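Long-range contacts in Lysine/ornithine decarboxylase (Selenomonas ruminantium, PDB 5GJO), which decarboxylates both L-lysine and L-ornithine with the help of pyridoxal 5'-phosphate, giving cadaverine and putrescine: residues A50-P55 with H69-S74; L24-D29 with P57-L62; D29-N34 with R259-T264. The protein carries 2 engineered substitutions. All coordinates share one frame; numbering follows the deposited sequence.

How the contacts relate
The three contacts lie where the first and last strands of the PLP-binding barrel meet. Contact 1 joins the ends of the neighbouring parallel strands 45-50 and 69-72. Contact 2 sets helix 57-65, which connects those two strands, against the turn from strand 23-26 into helix 28-41. Contact 3 packs helix 28-41 against short helix 259-263, after strand 252-255. Along the chain contact 1 lies inside the loop closed by contact 3, and contact 2 crosses both. Contacts 2 and 3 share Asp29; their centres are 9 Å apart, and each lies 14 Å from that of contact 1. Contacts 1 and 3 both touch PLP, so the first, second and last barrel strands bring residues to one cofactor.

Contact 1: A50-P55 with H69-S74; sequences AMKANP and HFDVAS. With PLP (pyridoxal-5'-phosphate), chain H.
At the PLP site of the barrel, Lys52 and Asp71 meet where two neighbouring parallel strands end. Lys52 NZ lies 2.9 Å from Asp71 OD2 in a salt bridge, although the hydrogen bond within it is weak. Two waters bridge the same pair. Water 1 accepts from Lys52 N and NZ and donates to Asp71 O. Water 2 accepts from Lys52 NZ and donates to Asp71 OD1. Asp71 OD2 also faces the cofactor, 3.0 Å from PLP N1. This carboxylate and that of Glu256, which lies close to it, would probably favour a protonated ring nitrogen.

Strands 45-50 and 69-72 are joined through helix 57-65, a beta-alpha-beta unit of the TIM-type barrel, and Ala50 bridges Asp71 in parallel register. Ala50 CB touches PLP C6 at 3.2 Å. Lys52 corresponds to the lysine expected to carry PLP as a Schiff base, but here the link is absent. Its CD comes within 3.7 Å of PLP C4. The chain then bends at chi3 (54°), which turns CE toward Ala73. Ala73 CB lies 4.0 Å from Lys52 NZ. On the side away from PLP, Met51 lays CG 3.5 Å from Asp71 O and SD 4.1 Å from Val72 CG1. Asn362 of the second subunit packs on Lys52 and Ala73.

Contact 2: L24-D29 with P57-L62; sequences LVASLD and PEILSL
Leu28 and Ile59 form the centre of this contact, with Leu28 CD2 3.8 Å from Ile59 CG1. The two side chains cross at a slant. The same methyl, CD2, also rests 3.8 Å from Glu58 O, a carbonyl already bonded to Leu62 N within the helix. The first torsion of Leu28 (chi1 -68°) sets CG beside its own backbone N. One helical turn after Glu58, Leu62 comes back the other way. Its CG is anti to the backbone N (chi1 164°), and the CD2 branch beyond it lies against Leu28, 3.2 Å from Leu28 O and 4.1 Å from Leu28 CB. Ile59 extends CD1 to Ala26 CB, at 4.3 Å, and so reaches the end of strand 23-26.

The next shell fixes the turn from this strand into helix 28-41. Ser27 is the N-cap, and its OG takes the N-H of Lys30. Glu373 accepts from the backbone nitrogens of Leu28 and Asp29 and also bonds to Ser27 OG. Ile371 of strand 369-371 touches Leu28 and Glu58.

Strand 23-26 belongs to the mixed sheet, whereas helix 57-65 belongs to the barrel, so the contact lies where these two parts of the fold meet. The side chains meet through hydrocarbon groups, and two methyls also rest on backbone carbonyl oxygens. Fit and burial, rather than directed polar bonds, therefore hold these two segments together.

Contact 3: D29-N34 with R259-T264; sequences DKVEEN and RYMCGT. With PLP (pyridoxal-5'-phosphate), chain H.
Asn34 CG is anti to its carbonyl carbon (chi1 -70°), which sets it beside the backbone N, on the side of Met261 O. The amide lies against Met261 and Thr264. Tyr260 CG is anti to its backbone N (chi1 159°), and the far end of its ring reaches helix 28-41. The Tyr260 hydroxyl donates to the backbone O of Asn34 at 2.6 Å, with that oxygen at the ring edge and in its plane.

Asn34 ND2 donates twice. One bond goes to Met261 O at 2.9 Å and is nearly straight, at 173°. Met261 O lies in the amide plane, but ND2 stands above the plane of the Met261 carbonyl. The other bond goes to Thr264 OG1 at 3.1 Å. Lys30 NZ donates to Asn34 OD1 and also makes a salt bridge to Glu33 OE2, while Lys30 CE lies against Thr264 OG1 at 3.4 Å.

Beside this polar group, Val31 CG2 packs on Cys262 SG at 4.0 Å, and Val31 CG1 meets Met261 CG at 4.2 Å. Ile59 covers Cys262 from helix 57-65. The axes of the two short segments come within 8.3 Å and run roughly antiparallel. An alanine at Asn34 would probably leave Met261 O and Thr264 OG1 without this donor and Lys30 NZ without one of its acceptors.

Arg259 begins the weakly bonded helix 259-263, and its backbone N donates to PLP O3P at 2.6 Å. The helix start would probably favour the phosphate's negative charge. The bonds of Asn34 and Tyr260 thus tie helix 28-41 to a segment that binds the cofactor phosphate.

Contact 1: A50-P55 with H69-S74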
loop_
_atom_site.group_PDB
_atom_site.type_symbol
_atom_site.label_atom_id
_atom_site.label_comp_id
_atom_site.label_asym_id
_atom_site.label_seq_id
_atom_site.Cartn_x
_atom_site.Cartn_y
_atom_site.Cartn_z
ATOM N N ALA A 50 11.265 -15.089 8.016
ATOM C CA ALA A 50 9.965 -14.418 7.914
ATOM C C ALA A 50 9.858 -13.690 6.581
ATOM O O ALA A 50 10.184 -12.559 6.402
ATOM C CB ALA A 50 9.622 -13.520 9.158
ATOM N N MET A 51 9.452 -14.461 5.574
ATOM C CA MET A 51 9.416 -14.007 4.204
ATOM C C MET A 51 8.491 -12.872 3.923
ATOM O O MET A 51 8.682 -12.211 2.912
ATOM C CB MET A 51 9.134 -15.208 3.228
ATOM C CG MET A 51 7.809 -15.852 3.503
ATOM S SD MET A 51 7.539 -17.222 2.318
ATOM C CE MET A 51 7.219 -16.329 0.849
ATOM N N LYS A 52 7.641 -12.520 4.887
ATOM C CA LYS A 52 6.799 -11.333 4.802
ATOM C C LYS A 52 7.675 -10.076 4.589
ATOM O O LYS A 52 7.250 -9.131 3.977
ATOM C CB LYS A 52 5.993 -11.153 6.102
ATOM C CG LYS A 52 6.836 -11.256 7.361
ATOM C CD LYS A 52 6.057 -11.131 8.667
ATOM C CE LYS A 52 4.906 -12.123 8.760
ATOM N NZ LYS A 52 5.326 -13.525 8.979
ATOM N N ALA A 53 8.871 -10.058 5.147
ATOM C CA ALA A 53 9.773 -8.921 4.927
ATOM C C ALA A 53 10.227 -8.740 3.474
ATOM O O ALA A 53 10.398 -7.639 3.017
ATOM C CB ALA A 53 10.990 -9.029 5.818
ATOM N N ASN A 54 10.562 -9.848 2.829
ATOM C CA ASN A 54 11.018 -9.828 1.459
ATOM C C ASN A 54 10.926 -11.190 0.794
ATOM O O ASN A 54 11.719 -12.043 1.053
ATOM C CB ASN A 54 12.423 -9.271 1.352
ATOM C CG ASN A 54 12.847 -9.070 -0.084
ATOM O OD1 ASN A 54 12.584 -9.890 -0.927
ATOM N ND2 ASN A 54 13.506 -7.971 -0.346
ATOM N N PRO A 55 9.976 -11.378 -0.108
ATOM C CA PRO A 55 9.780 -12.705 -0.701
ATOM C C PRO A 55 10.427 -12.908 -2.068
ATOM O O PRO A 55 9.945 -13.713 -2.818
ATOM C CB PRO A 55 8.260 -12.821 -0.818
ATOM C CG PRO A 55 7.831 -11.448 -1.098
ATOM C CD PRO A 55 8.802 -10.524 -0.371
ATOM N N HIS A 69 14.772 -22.623 7.369
ATOM C CA HIS A 69 13.359 -22.855 7.295
ATOM C C HIS A 69 12.616 -21.531 7.000
ATOM O O HIS A 69 13.259 -20.474 6.744
ATOM C CB HIS A 69 12.833 -23.426 8.640
ATOM C CG HIS A 69 13.337 -24.798 8.990
ATOM N ND1 HIS A 69 14.676 -25.127 9.045
ATOM C CD2 HIS A 69 12.661 -25.944 9.275
ATOM C CE1 HIS A 69 14.818 -26.405 9.366
ATOM N NE2 HIS A 69 13.604 -26.922 9.521
ATOM N N PHE A 70 11.272 -21.607 6.987
ATOM C CA PHE A 70 10.466 -20.436 6.634
ATOM C C PHE A 70 9.247 -20.231 7.512
ATOM O O PHE A 70 8.586 -21.178 7.838
ATOM C CB PHE A 70 9.983 -20.502 5.194
ATOM C CG PHE A 70 11.103 -20.554 4.197
ATOM C CD1 PHE A 70 11.688 -19.369 3.750
ATOM C CD2 PHE A 70 11.664 -21.792 3.806
ATOM C CE1 PHE A 70 12.795 -19.424 2.903
ATOM C CE2 PHE A 70 12.747 -21.850 2.964
ATOM C CZ PHE A 70 13.343 -20.656 2.523
ATOM N N ASP A 71 8.975 -18.979 7.840
ATOM C CA ASP A 71 7.775 -18.565 8.551
ATOM C C ASP A 71 6.867 -17.961 7.491
ATOM O O ASP A 71 7.242 -17.004 6.772
ATOM C CB ASP A 71 8.141 -17.510 9.590
ATOM C CG ASP A 71 6.979 -16.571 9.918
ATOM O OD1 ASP A 71 5.808 -16.980 9.841
ATOM O OD2 ASP A 71 7.209 -15.402 10.230
ATOM N N VAL A 72 5.659 -18.510 7.355
ATOM C CA VAL A 72 4.681 -18.124 6.352
ATOM C C VAL A 72 3.441 -17.546 7.056
ATOM O O VAL A 72 3.061 -18.063 8.116
ATOM C CB VAL A 72 4.200 -19.285 5.468
ATOM C CG1 VAL A 72 5.380 -19.775 4.610
ATOM C CG2 VAL A 72 3.703 -20.482 6.267
ATOM N N ALA A 73 2.868 -16.524 6.457
ATOM C CA ALA A 73 1.724 -15.762 7.016
ATOM C C ALA A 73 0.422 -16.032 6.346
ATOM O O ALA A 73 -0.591 -15.502 6.827
ATOM C CB ALA A 73 2.000 -14.280 6.850
ATOM N N SER A 74 0.418 -16.734 5.214
ATOM C CA SER A 74 -0.761 -16.831 4.338
ATOM C C SER A 74 -0.570 -17.968 3.329
ATOM O O SER A 74 0.532 -18.450 3.138
ATOM C CB SER A 74 -1.021 -15.533 3.517
ATOM O OG SER A 74 -0.033 -15.399 2.470
HETATM N N1 PLP H . 7.681 -13.710 12.615
HETATM C C2 PLP H . 6.441 -13.247 12.905
HETATM C C2A PLP H . 5.393 -14.188 13.435
HETATM C C3 PLP H . 6.114 -11.813 12.701
HETATM O O3 PLP H . 4.876 -11.324 12.985
HETATM C C4 PLP H . 7.185 -10.936 12.177
HETATM C C4A PLP H . 6.955 -9.493 11.940
HETATM O O4A PLP H . 5.824 -9.079 11.753
HETATM C C5 PLP H . 8.498 -11.567 11.900
HETATM C C6 PLP H . 8.666 -12.928 12.139
HETATM C C5A PLP H . 9.643 -10.739 11.364
HETATM O O4P PLP H . 9.837 -9.599 12.198
HETATM P P PLP H . 11.129 -8.658 12.009
HETATM O O1P PLP H . 12.292 -9.573 12.310
HETATM O O2P PLP H . 10.928 -7.555 13.020
HETATM O O3P PLP H . 11.046 -8.209 10.569
HETATM O O HOH W 1 6.154 -14.480 6.539
HETATM O O HOH W 2 3.576 -15.427 10.058
#

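Contact 2: L24-D29 with P57-L62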
loop_
_atom_site.group_PDB
_atom_site.type_symbol
_atom_site.label_atom_id
_atom_site.label_comp_id
_atom_site.label_asym_id
_atom_site.label_seq_id
_atom_site.Cartn_x
_atom_site.Cartn_y
_atom_site.Cartn_z
ATOM N N LEU A 24 14.793 -2.054 -7.809
ATOM C CA LEU A 24 15.584 -2.490 -6.673
ATOM C C LEU A 24 16.703 -3.376 -7.122
ATOM O O LEU A 24 16.549 -4.133 -8.091
ATOM C CB LEU A 24 14.736 -3.245 -5.675
ATOM C CG LEU A 24 13.608 -2.408 -5.022
ATOM C CD1 LEU A 24 12.520 -3.291 -4.522
ATOM C CD2 LEU A 24 14.099 -1.568 -3.869
ATOM N N VAL A 25 17.806 -3.372 -6.402
ATOM C CA VAL A 25 18.923 -4.264 -6.671
ATOM C C VAL A 25 19.248 -5.025 -5.372
ATOM O O VAL A 25 19.520 -4.370 -4.307
ATOM C CB VAL A 25 20.179 -3.506 -7.145
ATOM C CG1 VAL A 25 21.336 -4.450 -7.361
ATOM C CG2 VAL A 25 19.897 -2.619 -8.369
ATOM N N ALA A 26 19.110 -6.330 -5.386
ATOM C CA ALA A 26 19.352 -7.220 -4.279
ATOM C C ALA A 26 20.631 -7.994 -4.391
ATOM O O ALA A 26 20.873 -8.668 -5.451
ATOM C CB ALA A 26 18.223 -8.215 -4.138
ATOM N N SER A 27 21.410 -8.009 -3.302
ATOM C CA SER A 27 22.664 -8.788 -3.270
ATOM C C SER A 27 22.465 -10.102 -2.509
ATOM O O SER A 27 22.235 -10.126 -1.309
ATOM C CB SER A 27 23.796 -7.990 -2.666
ATOM O OG SER A 27 24.907 -8.837 -2.287
ATOM N N LEU A 28 22.489 -11.192 -3.250
ATOM C CA LEU A 28 22.358 -12.532 -2.640
ATOM C C LEU A 28 23.519 -12.765 -1.709
ATOM O O LEU A 28 23.372 -13.416 -0.656
ATOM C CB LEU A 28 22.320 -13.589 -3.730
ATOM C CG LEU A 28 21.088 -13.583 -4.595
ATOM C CD1 LEU A 28 21.149 -14.689 -5.655
ATOM C CD2 LEU A 28 19.727 -13.624 -3.878
ATOM N N ASP A 29 24.722 -12.326 -2.100
ATOM C CA ASP A 29 25.886 -12.526 -1.239
ATOM C C ASP A 29 25.695 -11.824 0.119
ATOM O O ASP A 29 26.094 -12.368 1.158
ATOM C CB ASP A 29 27.184 -12.060 -1.839
ATOM C CG ASP A 29 27.714 -12.979 -2.974
ATOM O OD1 ASP A 29 27.035 -13.965 -3.360
ATOM O OD2 ASP A 29 28.775 -12.562 -3.519
ATOM N N PRO A 57 12.002 -14.306 -5.058
ATOM C CA PRO A 57 12.180 -15.777 -5.224
ATOM C C PRO A 57 13.620 -16.221 -5.151
ATOM O O PRO A 57 13.913 -17.259 -4.565
ATOM C CB PRO A 57 11.571 -16.062 -6.612
ATOM C CG PRO A 57 10.713 -14.931 -6.912
ATOM C CD PRO A 57 11.077 -13.732 -6.046
ATOM N N GLU A 58 14.553 -15.467 -5.759
ATOM C CA GLU A 58 15.931 -15.885 -5.686
ATOM C C GLU A 58 16.492 -15.839 -4.277
ATOM O O GLU A 58 17.418 -16.606 -3.920
ATOM C CB GLU A 58 16.843 -15.044 -6.583
ATOM C CG GLU A 58 16.503 -15.194 -8.083
ATOM C CD GLU A 58 15.328 -14.341 -8.561
ATOM O OE1 GLU A 58 14.597 -13.651 -7.807
ATOM O OE2 GLU A 58 15.077 -14.355 -9.786
ATOM N N ILE A 59 15.948 -14.939 -3.464
ATOM C CA ILE A 59 16.337 -14.872 -2.031
ATOM C C ILE A 59 15.869 -16.104 -1.284
ATOM O O ILE A 59 16.653 -16.717 -0.521
ATOM C CB ILE A 59 15.858 -13.546 -1.384
ATOM C CG1 ILE A 59 16.624 -12.358 -2.025
ATOM C CG2 ILE A 59 15.994 -13.625 0.151
ATOM C CD1 ILE A 59 16.293 -11.023 -1.449
ATOM N N LEU A 60 14.626 -16.485 -1.564
ATOM C CA LEU A 60 14.036 -17.654 -0.924
ATOM C C LEU A 60 14.804 -18.923 -1.319
ATOM O O LEU A 60 15.109 -19.742 -0.463
ATOM C CB LEU A 60 12.575 -17.819 -1.245
ATOM C CG LEU A 60 11.735 -16.582 -0.882
ATOM C CD1 LEU A 60 10.305 -16.788 -1.374
ATOM C CD2 LEU A 60 11.753 -16.286 0.643
ATOM N N SER A 61 15.164 -19.036 -2.597
ATOM C CA SER A 61 15.919 -20.202 -3.014
ATOM C C SER A 61 17.283 -20.231 -2.402
ATOM O O SER A 61 17.799 -21.326 -2.049
ATOM C CB SER A 61 15.961 -20.262 -4.583
ATOM O OG SER A 61 14.670 -20.343 -5.126
ATOM N N LEU A 62 17.975 -19.078 -2.352
ATOM C CA LEU A 62 19.219 -18.999 -1.685
ATOM C C LEU A 62 19.130 -19.535 -0.223
ATOM O O LEU A 62 19.946 -20.413 0.261
ATOM C CB LEU A 62 19.777 -17.550 -1.736
ATOM C CG LEU A 62 20.899 -17.285 -0.732
ATOM C CD1 LEU A 62 22.143 -17.997 -1.287
ATOM C CD2 LEU A 62 21.209 -15.812 -0.517
#

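Contact 3: D29-N34 with R259-T264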
loop_
_atom_site.group_PDB
_atom_site.type_symbol
_atom_site.label_atom_id
_atom_site.label_comp_id
_atom_site.label_asym_id
_atom_site.label_seq_id
_atom_site.Cartn_x
_atom_site.Cartn_y
_atom_site.Cartn_z
ATOM N N ASP A 29 24.722 -12.326 -2.100
ATOM C CA ASP A 29 25.886 -12.526 -1.239
ATOM C C ASP A 29 25.695 -11.824 0.119
ATOM O O ASP A 29 26.094 -12.368 1.158
ATOM C CB ASP A 29 27.184 -12.060 -1.839
ATOM C CG ASP A 29 27.714 -12.979 -2.974
ATOM O OD1 ASP A 29 27.035 -13.965 -3.360
ATOM O OD2 ASP A 29 28.775 -12.562 -3.519
ATOM N N LYS A 30 25.021 -10.666 0.120
ATOM C CA LYS A 30 24.832 -9.957 1.398
ATOM C C LYS A 30 23.724 -10.694 2.184
ATOM O O LYS A 30 23.877 -10.791 3.448
ATOM C CB LYS A 30 24.389 -8.492 1.216
ATOM C CG LYS A 30 24.188 -7.709 2.521
ATOM C CD LYS A 30 25.398 -7.625 3.453
ATOM C CE LYS A 30 24.949 -6.914 4.712
ATOM N NZ LYS A 30 25.862 -7.172 5.810
ATOM N N VAL A 31 22.698 -11.218 1.517
ATOM C CA VAL A 31 21.700 -12.059 2.254
ATOM C C VAL A 31 22.412 -13.243 2.919
ATOM O O VAL A 31 22.235 -13.563 4.098
ATOM C CB VAL A 31 20.540 -12.516 1.384
ATOM C CG1 VAL A 31 19.646 -13.476 2.145
ATOM C CG2 VAL A 31 19.744 -11.263 0.923
ATOM N N GLU A 32 23.291 -13.892 2.153
ATOM C CA GLU A 32 24.035 -15.003 2.727
ATOM C C GLU A 32 24.908 -14.618 3.881
ATOM O O GLU A 32 24.930 -15.366 4.894
ATOM C CB GLU A 32 24.811 -15.722 1.564
ATOM C CG GLU A 32 25.709 -16.851 2.044
ATOM C CD GLU A 32 26.249 -17.742 0.871
ATOM O OE1 GLU A 32 26.029 -17.450 -0.286
ATOM O OE2 GLU A 32 27.036 -18.657 1.125
ATOM N N GLU A 33 25.643 -13.486 3.774
ATOM C CA GLU A 33 26.432 -12.995 4.837
ATOM C C GLU A 33 25.592 -12.746 6.106
ATOM O O GLU A 33 26.042 -13.043 7.268
ATOM C CB GLU A 33 27.157 -11.730 4.434
ATOM C CG GLU A 33 27.970 -11.061 5.496
ATOM C CD GLU A 33 28.605 -9.761 4.937
ATOM O OE1 GLU A 33 29.550 -9.926 4.157
ATOM O OE2 GLU A 33 28.161 -8.612 5.267
ATOM N N ASN A 34 24.415 -12.143 5.896
ATOM C CA ASN A 34 23.512 -11.934 7.042
ATOM C C ASN A 34 23.047 -13.263 7.696
ATOM O O ASN A 34 22.968 -13.355 8.947
ATOM C CB ASN A 34 22.280 -11.118 6.621
ATOM C CG ASN A 34 22.623 -9.674 6.314
ATOM O OD1 ASN A 34 23.656 -9.157 6.770
ATOM N ND2 ASN A 34 21.674 -8.966 5.666
ATOM N N ARG A 259 13.014 -8.633 8.983
ATOM C CA ARG A 259 13.686 -7.377 8.573
ATOM C C ARG A 259 15.176 -7.520 8.368
ATOM O O ARG A 259 15.757 -7.000 7.406
ATOM C CB ARG A 259 13.427 -6.284 9.630
ATOM C CG ARG A 259 13.759 -4.889 9.131
ATOM C CD ARG A 259 13.647 -3.930 10.306
ATOM N NE ARG A 259 12.290 -3.805 10.813
ATOM C CZ ARG A 259 11.321 -3.089 10.284
ATOM N NH1 ARG A 259 11.505 -2.344 9.203
ATOM N NH2 ARG A 259 10.137 -3.058 10.905
ATOM N N TYR A 260 15.794 -8.203 9.299
ATOM C CA TYR A 260 17.241 -8.279 9.362
ATOM C C TYR A 260 17.844 -8.983 8.130
ATOM O O TYR A 260 18.897 -8.627 7.687
ATOM C CB TYR A 260 17.697 -8.944 10.685
ATOM C CG TYR A 260 19.095 -9.506 10.631
ATOM C CD1 TYR A 260 20.197 -8.727 10.887
ATOM C CD2 TYR A 260 19.305 -10.802 10.229
ATOM C CE1 TYR A 260 21.477 -9.249 10.786
ATOM C CE2 TYR A 260 20.580 -11.328 10.123
ATOM C CZ TYR A 260 21.663 -10.549 10.408
ATOM O OH TYR A 260 22.914 -11.075 10.285
ATOM N N MET A 261 17.191 -10.030 7.651
ATOM C CA MET A 261 17.834 -10.921 6.695
ATOM C C MET A 261 18.169 -10.180 5.391
ATOM O O MET A 261 19.267 -10.380 4.880
ATOM C CB MET A 261 16.972 -12.160 6.422
ATOM C CG MET A 261 17.724 -13.335 5.824
ATOM S SD MET A 261 19.017 -13.918 6.937
ATOM C CE MET A 261 18.086 -14.647 8.284
ATOM N N CYS A 262 17.264 -9.329 4.889
ATOM C CA CYS A 262 17.512 -8.655 3.603
ATOM C C CYS A 262 17.594 -7.153 3.707
ATOM O O CYS A 262 17.815 -6.507 2.698
ATOM C CB CYS A 262 16.455 -9.040 2.581
ATOM S SG CYS A 262 16.082 -10.786 2.501
ATOM N N GLY A 263 17.323 -6.561 4.889
ATOM C CA GLY A 263 17.200 -5.133 4.961
ATOM C C GLY A 263 18.399 -4.412 4.410
ATOM O O GLY A 263 18.269 -3.449 3.611
ATOM N N THR A 264 19.553 -4.903 4.797
ATOM C CA THR A 264 20.821 -4.282 4.407
ATOM C C THR A 264 21.399 -4.897 3.078
ATOM O O THR A 264 22.538 -4.656 2.735
ATOM C CB THR A 264 21.901 -4.511 5.445
ATOM O OG1 THR A 264 21.903 -5.872 5.832
ATOM C CG2 THR A 264 21.568 -3.618 6.668
HETATM N N1 PLP H . 7.681 -13.710 12.615
HETATM C C2 PLP H . 6.441 -13.247 12.905
HETATM C C2A PLP H . 5.393 -14.188 13.435
HETATM C C3 PLP H . 6.114 -11.813 12.701
HETATM O O3 PLP H . 4.876 -11.324 12.985
HETATM C C4 PLP H . 7.185 -10.936 12.177
HETATM C C4A PLP H . 6.955 -9.493 11.940
HETATM O O4A PLP H . 5.824 -9.079 11.753
HETATM C C5 PLP H . 8.498 -11.567 11.900
HETATM C C6 PLP H . 8.666 -12.928 12.139
HETATM C C5A PLP H . 9.643 -10.739 11.364
HETATM O O4P PLP H . 9.837 -9.599 12.198
HETATM P P PLP H . 11.129 -8.658 12.009
HETATM O O1P PLP H . 12.292 -9.573 12.310
HETATM O O2P PLP H . 10.928 -7.555 13.020
HETATM O O3P PLP H . 11.046 -8.209 10.569
#